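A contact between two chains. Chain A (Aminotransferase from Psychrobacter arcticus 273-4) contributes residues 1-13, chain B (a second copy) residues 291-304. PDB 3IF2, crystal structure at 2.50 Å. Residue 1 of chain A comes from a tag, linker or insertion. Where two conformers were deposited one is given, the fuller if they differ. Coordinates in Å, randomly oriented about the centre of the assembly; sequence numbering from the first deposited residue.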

ATOM      1  N   GLY A   1     -11.398  12.694  24.299  1.00 42.03           N
ATOM      2  CA  GLY A   1     -10.263  12.641  23.312  1.00 42.27           C
ATOM      3  C   GLY A   1     -10.609  11.804  22.084  1.00 42.32           C
ATOM      4  O   GLY A   1     -11.753  11.838  21.610  1.00 43.24           O
HETATM    5  N   MSE A   2      -9.619  11.088  21.548  1.00 41.31           N
HETATM    6  CA  MSE A   2      -9.802  10.159  20.414  1.00 40.88           C
HETATM    7  C   MSE A   2      -9.789   8.749  20.999  1.00 40.62           C
HETATM    8  O   MSE A   2      -8.878   8.407  21.768  1.00 41.13           O
HETATM    9  CB  MSE A   2      -8.651  10.284  19.384  1.00 40.61           C
HETATM   10  CG  MSE A   2      -8.630  11.595  18.560  1.00 39.54           C
HETATM   11 SE   MSE A   2      -9.472  11.538  16.809  0.75 35.66          SE
HETATM   12  CE  MSE A   2      -9.794  13.443  16.661  1.00 35.84           C
ATOM     13  N   LYS A   3     -10.793   7.943  20.657  1.00 39.85           N
ATOM     14  CA  LYS A   3     -10.870   6.557  21.126  1.00 39.47           C
ATOM     15  C   LYS A   3     -10.773   5.635  19.913  1.00 37.73           C
ATOM     16  O   LYS A   3     -11.518   5.800  18.936  1.00 35.37           O
ATOM     17  CB  LYS A   3     -12.138   6.349  21.945  1.00 40.73           C
ATOM     18  CG  LYS A   3     -12.054   7.101  23.276  1.00 42.08           C
ATOM     19  CD  LYS A   3     -13.395   7.406  23.889  1.00 43.07           C
ATOM     20  CE  LYS A   3     -13.261   8.470  25.015  1.00 44.09           C
ATOM     21  NZ  LYS A   3     -12.937   9.855  24.482  1.00 44.40           N
ATOM     22  N   PHE A   4      -9.826   4.697  19.980  1.00 36.37           N
ATOM     23  CA  PHE A   4      -9.573   3.752  18.912  1.00 36.54           C
ATOM     24  C   PHE A   4     -10.155   2.374  19.170  1.00 35.01           C
ATOM     25  O   PHE A   4     -10.414   1.992  20.303  1.00 34.93           O
ATOM     26  CB  PHE A   4      -8.068   3.563  18.689  1.00 37.80           C
ATOM     27  CG  PHE A   4      -7.299   4.816  18.332  1.00 39.53           C
ATOM     28  CD1 PHE A   4      -7.870   5.903  17.635  1.00 40.14           C
ATOM     29  CD2 PHE A   4      -5.916   4.832  18.563  1.00 40.65           C
ATOM     30  CE1 PHE A   4      -7.091   7.018  17.274  1.00 40.35           C
ATOM     31  CE2 PHE A   4      -5.119   5.938  18.189  1.00 40.74           C
ATOM     32  CZ  PHE A   4      -5.715   7.034  17.549  1.00 40.78           C
ATOM     33  N   SER A   5     -10.302   1.617  18.083  1.00 33.95           N
ATOM     34  CA  SER A   5     -10.770   0.238  18.115  1.00 33.39           C
ATOM     35  C   SER A   5      -9.649  -0.647  18.658  1.00 34.19           C
ATOM     36  O   SER A   5      -8.560  -0.154  18.960  1.00 34.17           O
ATOM     37  CB  SER A   5     -11.143  -0.218  16.703  1.00 32.65           C
ATOM     38  OG  SER A   5      -9.998  -0.313  15.871  1.00 31.29           O
ATOM     39  N   LYS A   6      -9.905  -1.949  18.775  1.00 35.10           N
ATOM     40  CA  LYS A   6      -8.881  -2.881  19.254  1.00 36.13           C
ATOM     41  C   LYS A   6      -7.788  -2.982  18.206  1.00 36.50           C
ATOM     42  O   LYS A   6      -6.602  -2.900  18.544  1.00 37.12           O
ATOM     43  CB  LYS A   6      -9.469  -4.238  19.690  1.00 37.29           C
ATOM     44  CG  LYS A   6     -10.365  -4.079  20.958  1.00 39.25           C
ATOM     45  CD  LYS A   6     -10.610  -5.365  21.803  1.00 40.74           C
ATOM     46  CE  LYS A   6     -11.376  -6.466  21.062  1.00 41.88           C
ATOM     47  NZ  LYS A   6     -11.929  -7.491  22.027  1.00 42.72           N
ATOM     48  N   PHE A   7      -8.189  -3.100  16.938  1.00 36.22           N
ATOM     49  CA  PHE A   7      -7.258  -3.107  15.806  1.00 36.31           C
ATOM     50  C   PHE A   7      -6.313  -1.909  15.915  1.00 36.32           C
ATOM     51  O   PHE A   7      -5.119  -2.071  15.891  1.00 35.05           O
ATOM     52  CB  PHE A   7      -8.032  -3.053  14.477  1.00 36.17           C
ATOM     53  CG  PHE A   7      -7.156  -3.057  13.256  1.00 36.15           C
ATOM     54  CD1 PHE A   7      -6.608  -4.248  12.781  1.00 36.50           C
ATOM     55  CD2 PHE A   7      -6.874  -1.873  12.571  1.00 36.01           C
ATOM     56  CE1 PHE A   7      -5.778  -4.253  11.631  1.00 36.65           C
ATOM     57  CE2 PHE A   7      -6.060  -1.868  11.427  1.00 35.71           C
ATOM     58  CZ  PHE A   7      -5.512  -3.057  10.958  1.00 35.80           C
ATOM     59  N   GLY A   8      -6.882  -0.721  16.090  1.00 37.35           N
ATOM     60  CA  GLY A   8      -6.119   0.508  16.270  1.00 38.04           C
ATOM     61  C   GLY A   8      -5.179   0.493  17.461  1.00 38.64           C
ATOM     62  O   GLY A   8      -4.026   0.905  17.338  1.00 38.47           O
ATOM     63  N   GLN A   9      -5.668   0.007  18.605  1.00 39.69           N
ATOM     64  CA  GLN A   9      -4.848  -0.098  19.833  1.00 40.65           C
ATOM     65  C   GLN A   9      -3.609  -0.978  19.639  1.00 41.62           C
ATOM     66  O   GLN A   9      -2.617  -0.740  20.280  1.00 41.60           O
ATOM     67  CB  GLN A   9      -5.689  -0.518  21.060  1.00 39.87           C
ATOM     68  CG  GLN A   9      -6.571   0.607  21.565  1.00 40.00           C
ATOM     69  CD  GLN A   9      -7.634   0.198  22.606  1.00 40.65           C
ATOM     70  OE1 GLN A   9      -8.201  -0.906  22.579  1.00 39.76           O
ATOM     71  NE2 GLN A   9      -7.940   1.131  23.501  1.00 40.91           N
ATOM     72  N   LYS A  10      -3.666  -1.963  18.745  1.00 44.23           N
ATOM     73  CA  LYS A  10      -2.491  -2.790  18.396  1.00 47.23           C
ATOM     74  C   LYS A  10      -1.329  -1.965  17.761  1.00 49.15           C
ATOM     75  O   LYS A  10      -0.161  -2.286  17.992  1.00 49.83           O
ATOM     76  CB  LYS A  10      -2.917  -3.956  17.479  1.00 47.91           C
ATOM     77  CG  LYS A  10      -1.818  -4.899  17.044  1.00 48.44           C
ATOM     78  CD  LYS A  10      -2.381  -6.145  16.370  1.00 48.64           C
ATOM     79  CE  LYS A  10      -1.230  -7.064  15.953  1.00 48.94           C
ATOM     80  NZ  LYS A  10      -0.420  -6.499  14.828  1.00 47.44           N
ATOM     81  N   PHE A  11      -1.659  -0.910  17.005  1.00 50.83           N
ATOM     82  CA  PHE A  11      -0.677  -0.014  16.370  1.00 52.20           C
ATOM     83  C   PHE A  11      -0.330   1.241  17.202  1.00 54.44           C
ATOM     84  O   PHE A  11       0.646   1.913  16.888  1.00 56.81           O
ATOM     85  CB  PHE A  11      -1.139   0.363  14.954  1.00 52.20           C
ATOM     86  CG  PHE A  11      -1.406  -0.834  14.086  1.00 52.03           C
ATOM     87  CD1 PHE A  11      -0.365  -1.488  13.426  1.00 52.23           C
ATOM     88  CD2 PHE A  11      -2.677  -1.344  13.974  1.00 51.82           C
ATOM     89  CE1 PHE A  11      -0.608  -2.626  12.653  1.00 52.29           C
ATOM     90  CE2 PHE A  11      -2.928  -2.484  13.215  1.00 52.17           C
ATOM     91  CZ  PHE A  11      -1.893  -3.123  12.547  1.00 52.33           C
ATOM     92  N   THR A  12      -1.131   1.589  18.208  1.00 55.74           N
ATOM     93  CA  THR A  12      -0.796   2.664  19.169  1.00 57.09           C
ATOM     94  C   THR A  12       0.135   2.107  20.256  1.00 58.46           C
ATOM     95  O   THR A  12       0.941   2.844  20.820  1.00 58.61           O
ATOM     96  CB  THR A  12      -2.054   3.203  19.922  1.00 57.13           C
ATOM     97  OG1 THR A  12      -3.047   3.578  18.976  1.00 57.55           O
ATOM     98  CG2 THR A  12      -1.729   4.420  20.835  1.00 57.14           C
ATOM     99  N   GLN A  13      -0.030   0.819  20.578  1.00 60.29           N
ATOM    100  CA  GLN A  13       0.709   0.134  21.652  1.00 61.79           C
ATOM    101  C   GLN A  13       2.220   0.108  21.392  1.00 61.10           C
ATOM    102  O   GLN A  13       2.658  -0.589  20.463  1.00 62.04           O
ATOM    103  CB  GLN A  13       0.173  -1.303  21.842  1.00 63.17           C
ATOM    104  CG  GLN A  13       0.915  -2.160  22.884  1.00 64.42           C
ATOM    105  CD  GLN A  13       0.066  -3.316  23.406  1.00 65.33           C
ATOM    106  OE1 GLN A  13      -0.989  -3.095  24.016  1.00 66.35           O
ATOM    107  NE2 GLN A  13       0.531  -4.547  23.193  1.00 65.48           N
TER
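Chain B, residues 291-304: AKVIEAVSAMNAVV

The contact is an apolar packing of one helix of chain B across the N-terminal segment of chain A, with no hydrogen bond between the two stretches and 599 Å² buried, both sides summed. Chain B is helical throughout, from Ala B291 to Val B304, as its i to i+4 backbone bonds attest. Chain A starts extended, with phi/psi of -104/129 at Met A2 and -102/161 at Phe A4, and turns helical from Lys A6 to Thr A12. Ser A5 caps that short helix: its OG accepts from Gly A8 N at 3.2 Å, with an N-H...acceptor angle of 171°.

The two helices cross almost at right angles, 82° between their N-to-C directions, and their axes approach to 8.9 Å. The backbones come near at two places: the CA atoms of Phe A11 and Ala B299, and those of Thr A12 and Ala B296, are each 5.8 Å apart. Small side chains on chain B accompany this approach; Phe A11 O lies 3.2 Å from Ala B299 CB.

Phe A11 has the largest covered area, 114 Å². CG of Met B300, a selenomethionine, lies over one face of the Phe A11 ring, 3.8 Å from its centroid and 24° off the normal, a CH-pi geometry. At the ring edge, Val B303 CB is 3.9 Å from Phe A11 CE1. The Met B300 side chain ends at its CE, which lies 3.8 Å from Phe A7 CE2 and 3.9 Å from Gly A8 CA.

Toward the start of the chain B helix, the extended segment takes over. Phe A4 CE2 is 4.1 Å from Ala B296 CB, while its CZ approaches Lys B292 O edge-on at 3.8 Å. Selenomethionine Met A2 places SE 3.9 Å from Val B293 CG2, and its O lies 3.6 Å from Lys B292 CE.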

ATOM      1  N   ALA B 291      -2.073  15.049  15.775  1.00 32.00           N
ATOM      2  CA  ALA B 291      -0.850  14.243  15.947  1.00 32.92           C
ATOM      3  C   ALA B 291      -1.157  12.782  16.288  1.00 34.57           C
ATOM      4  O   ALA B 291      -0.544  11.874  15.735  1.00 35.88           O
ATOM      5  CB  ALA B 291       0.069  14.860  17.035  1.00 31.31           C
ATOM      6  N   LYS B 292      -2.153  12.573  17.146  1.00 36.16           N
ATOM      7  CA  LYS B 292      -2.538  11.241  17.611  1.00 38.22           C
ATOM      8  C   LYS B 292      -2.986  10.316  16.456  1.00 37.04           C
ATOM      9  O   LYS B 292      -2.673   9.130  16.479  1.00 37.35           O
ATOM     10  CB  LYS B 292      -3.581  11.349  18.765  1.00 39.81           C
ATOM     11  CG  LYS B 292      -3.805  10.062  19.545  1.00 42.41           C
ATOM     12  CD  LYS B 292      -4.819  10.208  20.739  1.00 44.12           C
ATOM     13  CE  LYS B 292      -5.363   8.838  21.235  1.00 44.51           C
ATOM     14  NZ  LYS B 292      -4.258   7.837  21.460  1.00 45.82           N
ATOM     15  N   VAL B 293      -3.673  10.865  15.448  1.00 36.40           N
ATOM     16  CA  VAL B 293      -4.102  10.091  14.268  1.00 35.40           C
ATOM     17  C   VAL B 293      -2.918   9.816  13.322  1.00 34.40           C
ATOM     18  O   VAL B 293      -2.771   8.699  12.818  1.00 33.59           O
ATOM     19  CB  VAL B 293      -5.265  10.769  13.482  1.00 35.25           C
ATOM     20  CG1 VAL B 293      -5.699   9.913  12.303  1.00 33.60           C
ATOM     21  CG2 VAL B 293      -6.453  11.003  14.395  1.00 34.64           C
ATOM     22  N   ILE B 294      -2.069  10.819  13.117  1.00 34.39           N
ATOM     23  CA  ILE B 294      -0.904  10.688  12.225  1.00 34.13           C
ATOM     24  C   ILE B 294       0.066   9.622  12.739  1.00 35.04           C
ATOM     25  O   ILE B 294       0.571   8.831  11.937  1.00 35.06           O
ATOM     26  CB  ILE B 294      -0.214  12.045  11.956  1.00 33.64           C
ATOM     27  CG1 ILE B 294      -1.214  13.059  11.353  1.00 33.27           C
ATOM     28  CG2 ILE B 294       0.993  11.901  11.039  1.00 33.63           C
ATOM     29  CD1 ILE B 294      -2.053  12.585  10.159  1.00 32.19           C
ATOM     30  N   GLU B 295       0.270   9.584  14.062  1.00 35.38           N
ATOM     31  CA  GLU B 295       1.077   8.547  14.726  1.00 35.81           C
ATOM     32  C   GLU B 295       0.539   7.140  14.453  1.00 35.34           C
ATOM     33  O   GLU B 295       1.324   6.236  14.143  1.00 35.61           O
ATOM     34  CB  GLU B 295       1.163   8.792  16.244  1.00 36.99           C
ATOM     35  CG  GLU B 295       2.059   9.958  16.608  1.00 38.48           C
ATOM     36  CD  GLU B 295       2.049  10.318  18.083  1.00 39.77           C
ATOM     37  OE1 GLU B 295       1.899   9.430  18.947  1.00 41.95           O
ATOM     38  OE2 GLU B 295       2.225  11.510  18.388  1.00 40.73           O
ATOM     39  N   ALA B 296      -0.789   6.973  14.567  1.00 34.21           N
ATOM     40  CA  ALA B 296      -1.465   5.693  14.310  1.00 33.08           C
ATOM     41  C   ALA B 296      -1.259   5.248  12.850  1.00 32.43           C
ATOM     42  O   ALA B 296      -0.820   4.106  12.581  1.00 32.75           O
ATOM     43  CB  ALA B 296      -2.961   5.767  14.675  1.00 31.65           C
ATOM     44  N   VAL B 297      -1.513   6.161  11.918  1.00 31.96           N
ATOM     45  CA  VAL B 297      -1.287   5.901  10.466  1.00 31.84           C
ATOM     46  C   VAL B 297       0.182   5.559  10.136  1.00 31.71           C
ATOM     47  O   VAL B 297       0.449   4.641   9.344  1.00 31.41           O
ATOM     48  CB  VAL B 297      -1.770   7.092   9.607  1.00 32.02           C
ATOM     49  CG1 VAL B 297      -1.397   6.905   8.142  1.00 31.90           C
ATOM     50  CG2 VAL B 297      -3.294   7.263   9.781  1.00 31.30           C
ATOM     51  N   SER B 298       1.113   6.292  10.767  1.00 31.68           N
ATOM     52  CA  SER B 298       2.552   6.085  10.577  0.50 31.61           C
ATOM     53  C   SER B 298       2.970   4.697  11.053  1.00 31.39           C
ATOM     54  O   SER B 298       3.765   4.017  10.378  1.00 30.23           O
ATOM     55  CB  SER B 298       3.362   7.169  11.297  0.50 32.07           C
ATOM     56  OG  SER B 298       4.756   6.972  11.126  0.50 32.27           O
ATOM     57  N   ALA B 299       2.426   4.278  12.209  1.00 31.56           N
ATOM     58  CA  ALA B 299       2.709   2.935  12.764  1.00 31.56           C
ATOM     59  C   ALA B 299       2.102   1.870  11.860  1.00 31.30           C
ATOM     60  O   ALA B 299       2.731   0.840  11.608  1.00 31.40           O
ATOM     61  CB  ALA B 299       2.203   2.784  14.191  1.00 30.85           C
HETATM   62  N   MSE B 300       0.883   2.120  11.377  1.00 31.35           N
HETATM   63  CA  MSE B 300       0.228   1.199  10.444  1.00 30.63           C
HETATM   64  C   MSE B 300       1.046   1.056   9.136  1.00 30.15           C
HETATM   65  O   MSE B 300       1.289  -0.075   8.698  1.00 30.46           O
HETATM   66  CB  MSE B 300      -1.227   1.601  10.191  1.00 30.76           C
HETATM   67  CG  MSE B 300      -2.167   1.290  11.383  1.00 31.17           C
HETATM   68 SE   MSE B 300      -3.970   1.901  11.011  0.75 30.18          SE
HETATM   69  CE  MSE B 300      -4.840   1.454  12.698  1.00 33.04           C
ATOM     70  N   ASN B 301       1.464   2.177   8.533  1.00 29.50           N
ATOM     71  CA  ASN B 301       2.358   2.149   7.344  1.00 29.57           C
ATOM     72  C   ASN B 301       3.596   1.307   7.603  1.00 29.06           C
ATOM     73  O   ASN B 301       3.928   0.469   6.786  1.00 29.75           O
ATOM     74  CB  ASN B 301       2.818   3.552   6.903  1.00 29.72           C
ATOM     75  CG  ASN B 301       1.853   4.242   5.950  1.00 29.78           C
ATOM     76  OD1 ASN B 301       1.109   3.595   5.210  1.00 31.23           O
ATOM     77  ND2 ASN B 301       1.921   5.567   5.907  1.00 28.57           N
ATOM     78  N   ALA B 302       4.240   1.500   8.759  1.00 29.49           N
ATOM     79  CA  ALA B 302       5.424   0.691   9.154  1.00 29.51           C
ATOM     80  C   ALA B 302       5.149  -0.820   9.079  1.00 30.17           C
ATOM     81  O   ALA B 302       5.978  -1.566   8.573  1.00 30.93           O
ATOM     82  CB  ALA B 302       5.921   1.059  10.555  1.00 27.39           C
ATOM     83  N   VAL B 303       3.974  -1.261   9.526  1.00 29.72           N
ATOM     84  CA  VAL B 303       3.671  -2.692   9.542  1.00 29.52           C
ATOM     85  C   VAL B 303       3.135  -3.242   8.219  1.00 28.66           C
ATOM     86  O   VAL B 303       3.593  -4.282   7.755  1.00 29.30           O
ATOM     87  CB  VAL B 303       2.691  -3.029  10.693  1.00 29.55           C
ATOM     88  CG1 VAL B 303       2.291  -4.507  10.643  1.00 28.52           C
ATOM     89  CG2 VAL B 303       3.325  -2.650  12.043  1.00 29.00           C
ATOM     90  N   VAL B 304       2.155  -2.565   7.645  1.00 28.79           N
ATOM     91  CA  VAL B 304       1.499  -3.016   6.411  1.00 29.78           C
ATOM     92  C   VAL B 304       2.308  -2.727   5.153  1.00 31.23           C
ATOM     93  O   VAL B 304       2.318  -3.570   4.259  1.00 32.82           O
ATOM     94  CB  VAL B 304       0.076  -2.398   6.269  1.00 29.35           C
ATOM     95  CG1 VAL B 304      -0.573  -2.765   4.909  1.00 28.70           C
ATOM     96  CG2 VAL B 304      -0.799  -2.841   7.430  1.00 27.96           C
TER